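Long-range contacts in methyltransferase 1 (Methanosarcina barkeri, PDB 2I2X), which catalyses the transfer of the methyl group of methanol to the cob(I)amide cofactor carried by its partner corrinoid protein MtaC: residues Ala46-Ala51 with Ile59-Arg64; Ile65-Met70 with Lys106-Lys111; Ala121-Ile126 with Ala158-Val163; Gly127-Asn132 with Ser144-Ala149. All blocks are in the same frame, centred on the assembly; numbering follows the deposited sequence.

The four contacts follow the early part of a TIM barrel, with neighbours in the series touching. Contacts 1 and 2 share helix 55-76 and have centres about 14 Å apart: the first joins this helix to the loop that precedes it, the second to helix 95-116. Contact 3, centred about 15 Å from the centre of contact 2, pairs strands 119-126 and 160-163 of the parallel sheet; M109 of contact 2 packs on its L122. Contact 4, centred about 15 Å from that of contact 3, falls within the chain between those two strands and sets their loop against helix 143-155. The path runs from a strand-to-helix loop and outer helices, through the sheet, to the loop near zinc and corrinoid.

Contact 1: residues Ala46-Ala51 with Ile59-Arg64; sequences APRPEA and IKEYER
E61 carries this contact, held at its carboxylate by three hydrogen bonds from R48. OE2 of E61 accepts two of them: the backbone N of R48 at 2.9 Å comes nearly straight (174°) onto the anti lone pair, and NE of R48 at 2.8 Å uses the syn one. NH2 of R48 reaches E61 OE1 at 2.7 Å, from above the carboxylate plane. This makes a side-on, bidentate salt bridge, the guanidinium and carboxylate planes 27° apart, nearly coplanar. The E61 chain leaves with CG anti to the backbone N and bends at chi2 (96°), setting the carboxylate beside the R48 guanidinium. Carbon contacts flank its stem: P47 CB lies 3.6 Å from E61 CG, and A51 CB 3.7 Å from E61 CB. On the adjoining residue, Y62 OH is 3.4 Å from P47 CD. Y317 packs on both R48 and E61. R64 NH1 stands 4.3 Å from R48 NH2, but R64 has its own salt bridge, to the terminal carboxylate of H258 of a neighbouring subunit. Although buried, the E61 carboxylate is probably kept ionised by the guanidinium and the backbone N-H, which tie the loop from strand 40-43 to helix 55-76.

Contact 2: residues Ile65-Met70 with Lys106-Lys111; sequences ITTDVM and KTIMEK
I108 projects from helix 106-111 toward helix 65-70, where one branch leans on T66 and the other reaches T67. CB of I108 lies 4.0 Å from CG2 of T66. The CG2 branch, anti to the backbone N, meets T66 CG2 at 3.8 Å, and M70 CG stands 4.4 Å from the same I108 CG2. The other branch starts beside the backbone N (chi1 -70°) and runs on extended (chi2 155°), so that CG1 passes T67 OG1 and the tip CD1 comes to 3.6 Å from that oxygen, T67 and I108 crossing at about a right angle. The T67 hydroxyl has its polar partner within its own helix, the carbonyl of E63, and T66 OG1 likewise bonds to Y62 O. Toward I108 and M109, T66 presents its methyl group; its OG1 also has a weak hydrogen bond to Q105 of helix 95-116.

The two segments run side by side, their axes 9.4 Å apart at closest approach and 24° from parallel, as expected of successive helices on the outside of a TIM barrel. An alanine in place of I108 would take away both CG2 and the CG1-CD1 arm, and would probably leave T66, T67 and M70 poorly packed against helix 95-116.

Nearer the sheet, M109 crosses T66 at about a right angle, its CE 4.0 Å from T66 CG2. M109 CG is 4.3 Å from M70 SD. L83 of strand 80-86 underlies this layer, touching T66, M70 and M109 alike, while M109 also packs on L122 of strand 119-126.

Contact 3: residues Ala121-Ile126 with Ala158-Val163; sequences ALRHTI and ADLLSV
S162 and L160, the residues most covered here, mark the register: R123 pairs with L160, H124 with L161 and T125 with S162, all parallel. S162 is used at three atoms. Its N donates to H124 O, and its O accepts from I126 N at 3.0 Å with the donor above the carbonyl plane. S162 OG is met by R123 side-on, by NE at 3.3 Å and NH2 at 3.2 Å. That oxygen lies only 1° out of the guanidinium plane; S162 OG also bonds to G216 O, on the next strand. L160 bonds through both its backbone polar atoms: its N reaches L122 O at 3.0 Å. L160 O takes H124 N at 3.1 Å, while L160 CB and CD1 rest against R123 CB.

These strands belong to a beta-alpha-beta unit of the TIM barrel, connected by helix 143-155. I126 and V163 pack on F150 of that helix, whereas R123, T125, L160 and S162 point to the other face. R123 NH1 forms a salt bridge to E42 on strand 40-43, so an alanine here would lose that ion pair and both bonds to S162 OG, and would probably loosen the inside of the barrel. T125 OG1 bonds to E84, with its side chain about 4 Å from that of the zinc ligand E164.

L122, the third most covered, lies at the N-terminal end of the paired strands. Its O accepts D159 N as well as L160 N, and L122 N gives a 2.7 Å bond to the anti lone pair of D159 OD1; D159 OD2 forms a salt bridge with K106 NZ.

Contact 4: residues Gly127-Asn132 with Ser144-Ala149; sequences GDIREN and SVFLEA
OD2 of D128 is held by two full hydrogen bonds: R130 NH2 at 2.9 Å, almost straight at 177°, and the backbone N of M166. OD1 of D128 takes R130 NE at 2.9 Å, plus a weak bond from R130 N. Both R130 bonds from the guanidinium use syn lone pairs and lie in its plane, a side-on, two-nitrogen salt bridge within the loop. NH1 of R130 turns to D195, in a further salt bridge, and to L138 O, which fixes the rotation of the group.

So fastened, R130 covers one face of the F146 ring from helix 143-155. R130 CD makes a CH-pi contact, 4.3 Å from the centroid of F146 and 28° off its normal; the guanidinium, 12° from parallel to the ring, is displaced toward the rim, with NE of R130 4.1 Å from F146 CE2. At the ring edge, G127 O lies 3.6 Å from F146 CE1. Separately, I129 CD1 crosses to V145 CG1 at 3.7 Å.

R130 centres an inverse gamma turn. The side chain of D128 is about 6 Å from that of E164, a zinc ligand, and G127 about 5 Å from the bound corrinoid: a loop after a strand's C-terminal end, where TIM barrels carry their active sites.

Contact 1: residues Ala46-Ala51 with Ile59-Arg64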
loop_
_atom_site.group_PDB
_atom_site.type_symbol
_atom_site.label_atom_id
_atom_site.label_comp_id
_atom_site.label_asym_id
_atom_site.label_seq_id
_atom_site.Cartn_x
_atom_site.Cartn_y
_atom_site.Cartn_z
ATOM N N ALA A 46 -10.413 7.763 -0.942
ATOM C CA ALA A 46 -11.535 8.242 -0.130
ATOM C C ALA A 46 -10.952 9.303 0.824
ATOM O O ALA A 46 -9.923 9.063 1.471
ATOM C CB ALA A 46 -12.166 7.100 0.672
ATOM N N PRO A 47 -11.595 10.477 0.907
ATOM C CA PRO A 47 -11.168 11.465 1.876
ATOM C C PRO A 47 -11.348 10.961 3.307
ATOM O O PRO A 47 -12.029 9.964 3.537
ATOM C CB PRO A 47 -12.063 12.671 1.584
ATOM C CG PRO A 47 -13.224 12.157 0.828
ATOM C CD PRO A 47 -12.752 10.927 0.095
ATOM N N ARG A 48 -10.691 11.611 4.263
ATOM C CA ARG A 48 -10.858 11.242 5.659
ATOM C C ARG A 48 -12.235 11.731 6.143
ATOM O O ARG A 48 -12.774 12.649 5.544
ATOM C CB ARG A 48 -9.722 11.838 6.489
ATOM C CG ARG A 48 -8.379 11.179 6.275
ATOM C CD ARG A 48 -7.263 12.097 6.689
ATOM N NE ARG A 48 -7.043 13.211 5.762
ATOM C CZ ARG A 48 -5.942 13.976 5.761
ATOM N NH1 ARG A 48 -4.954 13.732 6.620
ATOM N NH2 ARG A 48 -5.805 14.967 4.882
ATOM N N PRO A 49 -12.808 11.116 7.213
ATOM C CA PRO A 49 -14.114 11.561 7.758
ATOM C C PRO A 49 -14.191 13.078 7.985
ATOM O O PRO A 49 -15.199 13.701 7.626
ATOM C CB PRO A 49 -14.215 10.847 9.110
ATOM C CG PRO A 49 -13.235 9.784 9.099
ATOM C CD PRO A 49 -12.257 9.977 7.969
ATOM N N GLU A 50 -13.118 13.655 8.544
ATOM C CA GLU A 50 -13.037 15.093 8.813
ATOM C C GLU A 50 -13.266 15.936 7.574
ATOM O O GLU A 50 -13.808 17.040 7.684
ATOM C CB GLU A 50 -11.679 15.510 9.397
ATOM C CG GLU A 50 -11.160 14.662 10.524
ATOM C CD GLU A 50 -10.219 13.573 10.026
ATOM O OE1 GLU A 50 -9.141 13.898 9.460
ATOM O OE2 GLU A 50 -10.560 12.395 10.221
ATOM N N ALA A 51 -12.828 15.446 6.413
ATOM C CA ALA A 51 -12.981 16.218 5.173
ATOM C C ALA A 51 -14.450 16.384 4.767
ATOM O O ALA A 51 -14.790 17.285 4.011
ATOM C CB ALA A 51 -12.151 15.617 4.030
ATOM N N ILE A 59 -13.436 19.762 -0.950
ATOM C CA ILE A 59 -12.730 20.289 -2.114
ATOM C C ILE A 59 -11.228 20.368 -1.845
ATOM O O ILE A 59 -10.407 20.000 -2.684
ATOM C CB ILE A 59 -13.274 21.684 -2.504
ATOM C CG1 ILE A 59 -14.669 21.547 -3.126
ATOM C CG2 ILE A 59 -12.301 22.402 -3.441
ATOM C CD1 ILE A 59 -15.439 22.871 -3.360
ATOM N N LYS A 60 -10.882 20.813 -0.650
ATOM C CA LYS A 60 -9.492 20.911 -0.234
ATOM C C LYS A 60 -8.780 19.543 -0.223
ATOM O O LYS A 60 -7.694 19.403 -0.786
ATOM C CB LYS A 60 -9.408 21.616 1.134
ATOM C CG LYS A 60 -8.017 21.895 1.617
ATOM C CD LYS A 60 -7.248 22.708 0.615
ATOM C CE LYS A 60 -5.857 23.054 1.144
ATOM N NZ LYS A 60 -5.099 23.823 0.098
ATOM N N GLU A 61 -9.400 18.552 0.411
ATOM C CA GLU A 61 -8.840 17.210 0.495
ATOM C C GLU A 61 -8.575 16.648 -0.915
ATOM O O GLU A 61 -7.489 16.105 -1.171
ATOM C CB GLU A 61 -9.765 16.298 1.300
ATOM C CG GLU A 61 -9.263 14.891 1.528
ATOM C CD GLU A 61 -8.570 14.726 2.879
ATOM O OE1 GLU A 61 -7.829 15.663 3.282
ATOM O OE2 GLU A 61 -8.758 13.655 3.535
ATOM N N TYR A 62 -9.547 16.815 -1.819
ATOM C CA TYR A 62 -9.409 16.348 -3.188
ATOM C C TYR A 62 -8.325 17.101 -3.948
ATOM O O TYR A 62 -7.651 16.524 -4.809
ATOM C CB TYR A 62 -10.744 16.385 -3.951
ATOM C CG TYR A 62 -11.697 15.271 -3.586
ATOM C CD1 TYR A 62 -11.391 13.938 -3.869
ATOM C CD2 TYR A 62 -12.920 15.552 -2.998
ATOM C CE1 TYR A 62 -12.282 12.896 -3.550
ATOM C CE2 TYR A 62 -13.828 14.535 -2.663
ATOM C CZ TYR A 62 -13.502 13.201 -2.942
ATOM O OH TYR A 62 -14.388 12.206 -2.608
ATOM N N GLU A 63 -8.150 18.381 -3.638
ATOM C CA GLU A 63 -7.026 19.122 -4.197
ATOM C C GLU A 63 -5.710 18.535 -3.736
ATOM O O GLU A 63 -4.759 18.441 -4.511
ATOM C CB GLU A 63 -7.103 20.601 -3.851
ATOM C CG GLU A 63 -8.084 21.309 -4.748
ATOM C CD GLU A 63 -8.185 22.796 -4.506
ATOM O OE1 GLU A 63 -8.150 23.241 -3.347
ATOM O OE2 GLU A 63 -8.330 23.531 -5.498
ATOM N N ARG A 64 -5.648 18.124 -2.482
ATOM C CA ARG A 64 -4.405 17.573 -1.973
ATOM C C ARG A 64 -4.125 16.238 -2.660
ATOM O O ARG A 64 -2.982 15.968 -3.038
ATOM C CB ARG A 64 -4.454 17.413 -0.450
ATOM C CG ARG A 64 -4.262 18.713 0.305
ATOM C CD ARG A 64 -4.649 18.574 1.772
ATOM N NE ARG A 64 -4.248 19.785 2.469
ATOM C CZ ARG A 64 -4.471 20.068 3.748
ATOM N NH1 ARG A 64 -5.130 19.216 4.529
ATOM N NH2 ARG A 64 -4.010 21.225 4.238
#

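Contact 2: residues Ile65-Met70 with Lys106-Lys111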
loop_
_atom_site.group_PDB
_atom_site.type_symbol
_atom_site.label_atom_id
_atom_site.label_comp_id
_atom_site.label_asym_id
_atom_site.label_seq_id
_atom_site.Cartn_x
_atom_site.Cartn_y
_atom_site.Cartn_z
ATOM N N ILE A 65 -5.185 15.439 -2.839
ATOM C CA ILE A 65 -5.094 14.120 -3.455
ATOM C C ILE A 65 -4.558 14.295 -4.880
ATOM O O ILE A 65 -3.596 13.626 -5.282
ATOM C CB ILE A 65 -6.472 13.377 -3.440
ATOM C CG1 ILE A 65 -6.840 12.913 -2.017
ATOM C CG2 ILE A 65 -6.454 12.186 -4.355
ATOM C CD1 ILE A 65 -8.350 12.617 -1.816
ATOM N N THR A 66 -5.149 15.249 -5.604
ATOM C CA THR A 66 -4.874 15.445 -7.004
ATOM C C THR A 66 -3.445 15.930 -7.176
ATOM O O THR A 66 -2.691 15.402 -8.003
ATOM C CB THR A 66 -5.863 16.436 -7.654
ATOM O OG1 THR A 66 -7.204 16.042 -7.349
ATOM C CG2 THR A 66 -5.697 16.461 -9.157
ATOM N N THR A 67 -3.065 16.922 -6.390
ATOM C CA THR A 67 -1.710 17.399 -6.436
ATOM C C THR A 67 -0.756 16.265 -6.116
ATOM O O THR A 67 0.198 16.081 -6.826
ATOM C CB THR A 67 -1.509 18.613 -5.505
ATOM O OG1 THR A 67 -2.315 19.697 -5.999
ATOM C CG2 THR A 67 -0.046 19.036 -5.445
ATOM N N ASP A 68 -1.013 15.488 -5.079
ATOM C CA ASP A 68 -0.076 14.427 -4.685
ATOM C C ASP A 68 0.192 13.358 -5.759
ATOM O O ASP A 68 1.345 12.934 -5.981
ATOM C CB ASP A 68 -0.560 13.758 -3.407
ATOM C CG ASP A 68 -0.331 14.618 -2.188
ATOM O OD1 ASP A 68 0.211 15.745 -2.336
ATOM O OD2 ASP A 68 -0.703 14.176 -1.079
ATOM N N VAL A 69 -0.884 12.949 -6.414
ATOM C CA VAL A 69 -0.852 12.030 -7.529
ATOM C C VAL A 69 -0.087 12.606 -8.727
ATOM O O VAL A 69 0.824 11.947 -9.255
ATOM C CB VAL A 69 -2.307 11.687 -7.996
ATOM C CG1 VAL A 69 -2.268 10.832 -9.244
ATOM C CG2 VAL A 69 -3.093 11.003 -6.889
ATOM N N MET A 70 -0.449 13.806 -9.184
ATOM C CA MET A 70 0.205 14.338 -10.387
ATOM C C MET A 70 1.729 14.524 -10.121
ATOM O O MET A 70 2.572 14.192 -10.948
ATOM C CB MET A 70 -0.445 15.649 -10.869
ATOM C CG MET A 70 -1.959 15.568 -11.248
ATOM S SD MET A 70 -2.345 14.320 -12.514
ATOM C CE MET A 70 -1.368 14.825 -13.937
ATOM N N LYS A 106 -9.738 18.995 -12.084
ATOM C CA LYS A 106 -9.337 19.237 -13.483
ATOM C C LYS A 106 -8.385 20.423 -13.643
ATOM O O LYS A 106 -7.487 20.396 -14.511
ATOM C CB LYS A 106 -10.548 19.423 -14.415
ATOM C CG LYS A 106 -10.203 19.229 -15.900
ATOM C CD LYS A 106 -9.556 17.822 -16.062
ATOM C CE LYS A 106 -9.558 17.340 -17.461
ATOM N NZ LYS A 106 -10.939 16.935 -17.918
ATOM N N THR A 107 -8.591 21.457 -12.823
ATOM C CA THR A 107 -7.759 22.654 -12.853
ATOM C C THR A 107 -6.293 22.263 -12.596
ATOM O O THR A 107 -5.403 22.650 -13.346
ATOM C CB THR A 107 -8.246 23.736 -11.828
ATOM O OG1 THR A 107 -9.594 24.155 -12.130
ATOM C CG2 THR A 107 -7.307 24.949 -11.812
ATOM N N ILE A 108 -6.058 21.478 -11.549
ATOM C CA ILE A 108 -4.708 21.021 -11.230
ATOM C C ILE A 108 -4.154 20.116 -12.348
ATOM O O ILE A 108 -2.992 20.277 -12.770
ATOM C CB ILE A 108 -4.681 20.307 -9.872
ATOM C CG1 ILE A 108 -4.894 21.334 -8.750
ATOM C CG2 ILE A 108 -3.418 19.469 -9.709
ATOM C CD1 ILE A 108 -5.467 20.744 -7.478
ATOM N N MET A 109 -4.996 19.207 -12.840
ATOM C CA MET A 109 -4.607 18.263 -13.886
ATOM C C MET A 109 -4.159 18.999 -15.119
ATOM O O MET A 109 -3.191 18.580 -15.767
ATOM C CB MET A 109 -5.750 17.286 -14.234
ATOM C CG MET A 109 -6.087 16.291 -13.125
ATOM S SD MET A 109 -7.461 15.200 -13.570
ATOM C CE MET A 109 -8.013 14.783 -11.938
ATOM N N GLU A 110 -4.847 20.099 -15.437
ATOM C CA GLU A 110 -4.468 20.984 -16.576
ATOM C C GLU A 110 -3.124 21.636 -16.352
ATOM O O GLU A 110 -2.288 21.634 -17.251
ATOM C CB GLU A 110 -5.516 22.054 -16.854
ATOM C CG GLU A 110 -6.668 21.534 -17.708
ATOM C CD GLU A 110 -8.039 22.216 -17.468
ATOM O OE1 GLU A 110 -8.251 22.956 -16.486
ATOM O OE2 GLU A 110 -8.935 21.976 -18.293
ATOM N N LYS A 111 -2.905 22.176 -15.158
ATOM C CA LYS A 111 -1.627 22.785 -14.866
ATOM C C LYS A 111 -0.466 21.782 -15.147
ATOM O O LYS A 111 0.534 22.157 -15.775
ATOM C CB LYS A 111 -1.602 23.365 -13.436
ATOM C CG LYS A 111 -0.257 24.037 -13.028
ATOM C CD LYS A 111 -0.080 24.256 -11.496
ATOM C CE LYS A 111 1.437 24.382 -11.047
ATOM N NZ LYS A 111 2.085 23.076 -10.562
#

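Contact 3: residues Ala121-Ile126 with Ala158-Val163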
loop_
_atom_site.group_PDB
_atom_site.type_symbol
_atom_site.label_atom_id
_atom_site.label_comp_id
_atom_site.label_asym_id
_atom_site.label_seq_id
_atom_site.Cartn_x
_atom_site.Cartn_y
_atom_site.Cartn_z
ATOM N N ALA A 121 -6.888 11.745 -17.468
ATOM C CA ALA A 121 -8.338 11.880 -17.630
ATOM C C ALA A 121 -8.943 11.736 -16.260
ATOM O O ALA A 121 -8.349 11.131 -15.375
ATOM C CB ALA A 121 -8.912 10.819 -18.613
ATOM N N LEU A 122 -10.094 12.348 -16.061
ATOM C CA LEU A 122 -10.739 12.312 -14.780
ATOM C C LEU A 122 -12.066 11.525 -14.834
ATOM O O LEU A 122 -12.934 11.787 -15.642
ATOM C CB LEU A 122 -10.943 13.742 -14.275
ATOM C CG LEU A 122 -11.736 13.885 -12.972
ATOM C CD1 LEU A 122 -10.994 13.227 -11.819
ATOM C CD2 LEU A 122 -12.076 15.337 -12.677
ATOM N N ARG A 123 -12.211 10.553 -13.960
ATOM C CA ARG A 123 -13.420 9.791 -13.904
ATOM C C ARG A 123 -14.119 10.126 -12.618
ATOM O O ARG A 123 -13.495 10.091 -11.546
ATOM C CB ARG A 123 -13.088 8.330 -13.911
ATOM C CG ARG A 123 -14.270 7.423 -13.685
ATOM C CD ARG A 123 -13.696 6.034 -13.640
ATOM N NE ARG A 123 -14.530 5.104 -14.327
ATOM C CZ ARG A 123 -14.097 4.124 -15.097
ATOM N NH1 ARG A 123 -12.810 3.905 -15.306
ATOM N NH2 ARG A 123 -15.000 3.349 -15.666
ATOM N N HIS A 124 -15.403 10.465 -12.739
ATOM C CA HIS A 124 -16.268 10.662 -11.609
ATOM C C HIS A 124 -17.290 9.564 -11.625
ATOM O O HIS A 124 -17.912 9.302 -12.652
ATOM C CB HIS A 124 -16.970 12.018 -11.691
ATOM C CG HIS A 124 -16.373 13.053 -10.792
ATOM N ND1 HIS A 124 -15.008 13.252 -10.682
ATOM C CD2 HIS A 124 -16.950 13.928 -9.941
ATOM C CE1 HIS A 124 -14.777 14.220 -9.815
ATOM N NE2 HIS A 124 -15.936 14.633 -9.337
ATOM N N THR A 125 -17.447 8.925 -10.475
ATOM C CA THR A 125 -18.412 7.868 -10.255
ATOM C C THR A 125 -19.476 8.399 -9.282
ATOM O O THR A 125 -19.244 8.495 -8.057
ATOM C CB THR A 125 -17.705 6.637 -9.659
ATOM O OG1 THR A 125 -16.725 6.184 -10.582
ATOM C CG2 THR A 125 -18.700 5.485 -9.337
ATOM N N ILE A 126 -20.641 8.755 -9.843
ATOM C CA ILE A 126 -21.756 9.291 -9.092
ATOM C C ILE A 126 -22.199 8.200 -8.123
ATOM O O ILE A 126 -22.062 7.010 -8.411
ATOM C CB ILE A 126 -22.871 9.732 -10.088
ATOM C CG1 ILE A 126 -22.535 11.097 -10.717
ATOM C CG2 ILE A 126 -24.283 9.851 -9.425
ATOM C CD1 ILE A 126 -21.137 11.242 -11.299
ATOM N N ALA A 158 -15.275 16.375 -15.284
ATOM C CA ALA A 158 -15.269 14.920 -15.396
ATOM C C ALA A 158 -15.258 14.487 -16.855
ATOM O O ALA A 158 -16.014 15.003 -17.672
ATOM C CB ALA A 158 -16.409 14.280 -14.621
ATOM N N ASP A 159 -14.350 13.558 -17.165
ATOM C CA ASP A 159 -14.137 13.045 -18.511
ATOM C C ASP A 159 -14.903 11.733 -18.713
ATOM O O ASP A 159 -15.463 11.483 -19.785
ATOM C CB ASP A 159 -12.642 12.799 -18.727
ATOM C CG ASP A 159 -11.814 14.080 -18.682
ATOM O OD1 ASP A 159 -10.905 14.176 -17.834
ATOM O OD2 ASP A 159 -12.050 14.997 -19.496
ATOM N N LEU A 160 -14.929 10.890 -17.685
ATOM C CA LEU A 160 -15.614 9.597 -17.765
ATOM C C LEU A 160 -16.695 9.575 -16.708
ATOM O O LEU A 160 -16.514 10.118 -15.607
ATOM C CB LEU A 160 -14.636 8.425 -17.580
ATOM C CG LEU A 160 -13.288 8.531 -18.336
ATOM C CD1 LEU A 160 -12.221 7.627 -17.730
ATOM C CD2 LEU A 160 -13.369 8.263 -19.813
ATOM N N LEU A 161 -17.822 8.955 -17.030
ATOM C CA LEU A 161 -18.954 8.902 -16.115
ATOM C C LEU A 161 -19.298 7.457 -15.788
ATOM O O LEU A 161 -19.398 6.636 -16.693
ATOM C CB LEU A 161 -20.177 9.599 -16.736
ATOM C CG LEU A 161 -20.014 11.034 -17.250
ATOM C CD1 LEU A 161 -21.300 11.530 -17.895
ATOM C CD2 LEU A 161 -19.576 11.985 -16.129
ATOM N N SER A 162 -19.494 7.155 -14.509
ATOM C CA SER A 162 -19.766 5.807 -14.058
ATOM C C SER A 162 -20.676 5.880 -12.845
ATOM O O SER A 162 -20.867 6.964 -12.264
ATOM C CB SER A 162 -18.465 5.152 -13.613
ATOM O OG SER A 162 -17.759 4.561 -14.688
ATOM N N VAL A 163 -21.213 4.724 -12.453
ATOM C CA VAL A 163 -21.948 4.571 -11.200
ATOM C C VAL A 163 -21.829 3.109 -10.849
ATOM O O VAL A 163 -21.643 2.287 -11.731
ATOM C CB VAL A 163 -23.482 4.944 -11.327
ATOM C CG1 VAL A 163 -24.121 4.291 -12.521
ATOM C CG2 VAL A 163 -24.256 4.537 -10.061
#

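Contact 4: residues Gly127-Asn132 with Ser144-Ala149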
loop_
_atom_site.group_PDB
_atom_site.type_symbol
_atom_site.label_atom_id
_atom_site.label_comp_id
_atom_site.label_asym_id
_atom_site.label_seq_id
_atom_site.Cartn_x
_atom_site.Cartn_y
_atom_site.Cartn_z
ATOM N N GLY A 127 -22.664 8.593 -6.945
ATOM C CA GLY A 127 -23.337 7.639 -6.060
ATOM C C GLY A 127 -24.771 7.267 -6.464
ATOM O O GLY A 127 -25.554 8.127 -6.874
ATOM N N ASP A 128 -25.128 5.987 -6.350
ATOM C CA ASP A 128 -26.515 5.598 -6.597
ATOM C C ASP A 128 -27.326 6.014 -5.407
ATOM O O ASP A 128 -27.462 5.274 -4.444
ATOM C CB ASP A 128 -26.708 4.104 -6.888
ATOM C CG ASP A 128 -28.036 3.823 -7.634
ATOM O OD1 ASP A 128 -28.957 4.668 -7.516
ATOM O OD2 ASP A 128 -28.161 2.772 -8.316
ATOM N N ILE A 129 -27.849 7.228 -5.482
ATOM C CA ILE A 129 -28.575 7.827 -4.375
ATOM C C ILE A 129 -30.079 7.454 -4.345
ATOM O O ILE A 129 -30.796 7.878 -3.437
ATOM C CB ILE A 129 -28.415 9.363 -4.403
ATOM C CG1 ILE A 129 -28.957 9.955 -5.720
ATOM C CG2 ILE A 129 -26.993 9.733 -4.211
ATOM C CD1 ILE A 129 -29.122 11.482 -5.717
ATOM N N ARG A 130 -30.548 6.660 -5.310
ATOM C CA ARG A 130 -31.980 6.316 -5.431
ATOM C C ARG A 130 -32.464 5.326 -4.353
ATOM O O ARG A 130 -32.931 4.233 -4.652
ATOM C CB ARG A 130 -32.284 5.775 -6.834
ATOM C CG ARG A 130 -31.909 6.718 -7.980
ATOM C CD ARG A 130 -31.959 6.019 -9.334
ATOM N NE ARG A 130 -31.113 4.823 -9.376
ATOM C CZ ARG A 130 -31.328 3.756 -10.141
ATOM N NH1 ARG A 130 -32.385 3.690 -10.969
ATOM N NH2 ARG A 130 -30.483 2.733 -10.069
ATOM N N GLU A 131 -32.339 5.738 -3.095
ATOM C CA GLU A 131 -32.682 4.907 -1.938
ATOM C C GLU A 131 -32.946 5.785 -0.685
ATOM O O GLU A 131 -32.364 6.862 -0.559
ATOM C CB GLU A 131 -31.551 3.921 -1.677
ATOM C CG GLU A 131 -31.737 3.081 -0.455
ATOM C CD GLU A 131 -30.807 1.900 -0.390
ATOM O OE1 GLU A 131 -29.573 2.113 -0.379
ATOM O OE2 GLU A 131 -31.318 0.758 -0.311
ATOM N N ASN A 132 -33.856 5.353 0.193
ATOM C CA ASN A 132 -33.999 5.952 1.520
ATOM C C ASN A 132 -33.783 4.886 2.544
ATOM O O ASN A 132 -33.467 3.753 2.186
ATOM C CB ASN A 132 -35.347 6.659 1.749
ATOM C CG ASN A 132 -36.567 5.762 1.482
ATOM O OD1 ASN A 132 -37.485 6.171 0.759
ATOM N ND2 ASN A 132 -36.592 4.557 2.064
ATOM N N SER A 144 -34.143 12.502 -10.576
ATOM C CA SER A 144 -33.738 13.681 -11.341
ATOM C C SER A 144 -32.475 14.278 -10.748
ATOM O O SER A 144 -31.647 14.850 -11.472
ATOM C CB SER A 144 -34.845 14.733 -11.383
ATOM O OG SER A 144 -35.177 15.192 -10.087
ATOM N N VAL A 145 -32.338 14.138 -9.433
ATOM C CA VAL A 145 -31.141 14.598 -8.743
ATOM C C VAL A 145 -29.948 13.747 -9.227
ATOM O O VAL A 145 -28.904 14.274 -9.585
ATOM C CB VAL A 145 -31.317 14.538 -7.207
ATOM C CG1 VAL A 145 -30.062 15.025 -6.480
ATOM C CG2 VAL A 145 -32.510 15.385 -6.771
ATOM N N PHE A 146 -30.169 12.433 -9.274
ATOM C CA PHE A 146 -29.228 11.451 -9.771
ATOM C C PHE A 146 -28.635 11.900 -11.110
ATOM O O PHE A 146 -27.409 11.990 -11.264
ATOM C CB PHE A 146 -29.963 10.118 -9.893
ATOM C CG PHE A 146 -29.109 8.962 -10.336
ATOM C CD1 PHE A 146 -27.930 8.642 -9.672
ATOM C CD2 PHE A 146 -29.515 8.166 -11.400
ATOM C CE1 PHE A 146 -27.168 7.555 -10.070
ATOM C CE2 PHE A 146 -28.758 7.072 -11.801
ATOM C CZ PHE A 146 -27.579 6.768 -11.136
ATOM N N LEU A 147 -29.513 12.201 -12.062
ATOM C CA LEU A 147 -29.112 12.702 -13.387
ATOM C C LEU A 147 -28.353 14.021 -13.338
ATOM O O LEU A 147 -27.392 14.202 -14.096
ATOM C CB LEU A 147 -30.327 12.855 -14.309
ATOM C CG LEU A 147 -31.101 11.593 -14.701
ATOM C CD1 LEU A 147 -32.100 11.926 -15.838
ATOM C CD2 LEU A 147 -30.181 10.400 -15.081
ATOM N N GLU A 148 -28.801 14.941 -12.478
ATOM C CA GLU A 148 -28.154 16.238 -12.311
ATOM C C GLU A 148 -26.714 16.046 -11.853
ATOM O O GLU A 148 -25.834 16.823 -12.223
ATOM C CB GLU A 148 -28.863 17.081 -11.254
ATOM C CG GLU A 148 -30.157 17.720 -11.663
ATOM C CD GLU A 148 -30.825 18.500 -10.516
ATOM O OE1 GLU A 148 -30.125 19.293 -9.831
ATOM O OE2 GLU A 148 -32.054 18.328 -10.318
ATOM N N ALA A 149 -26.472 15.026 -11.034
ATOM C CA ALA A 149 -25.114 14.759 -10.608
ATOM C C ALA A 149 -24.224 14.414 -11.818
ATOM O O ALA A 149 -23.122 14.974 -11.961
ATOM C CB ALA A 149 -25.061 13.686 -9.530
#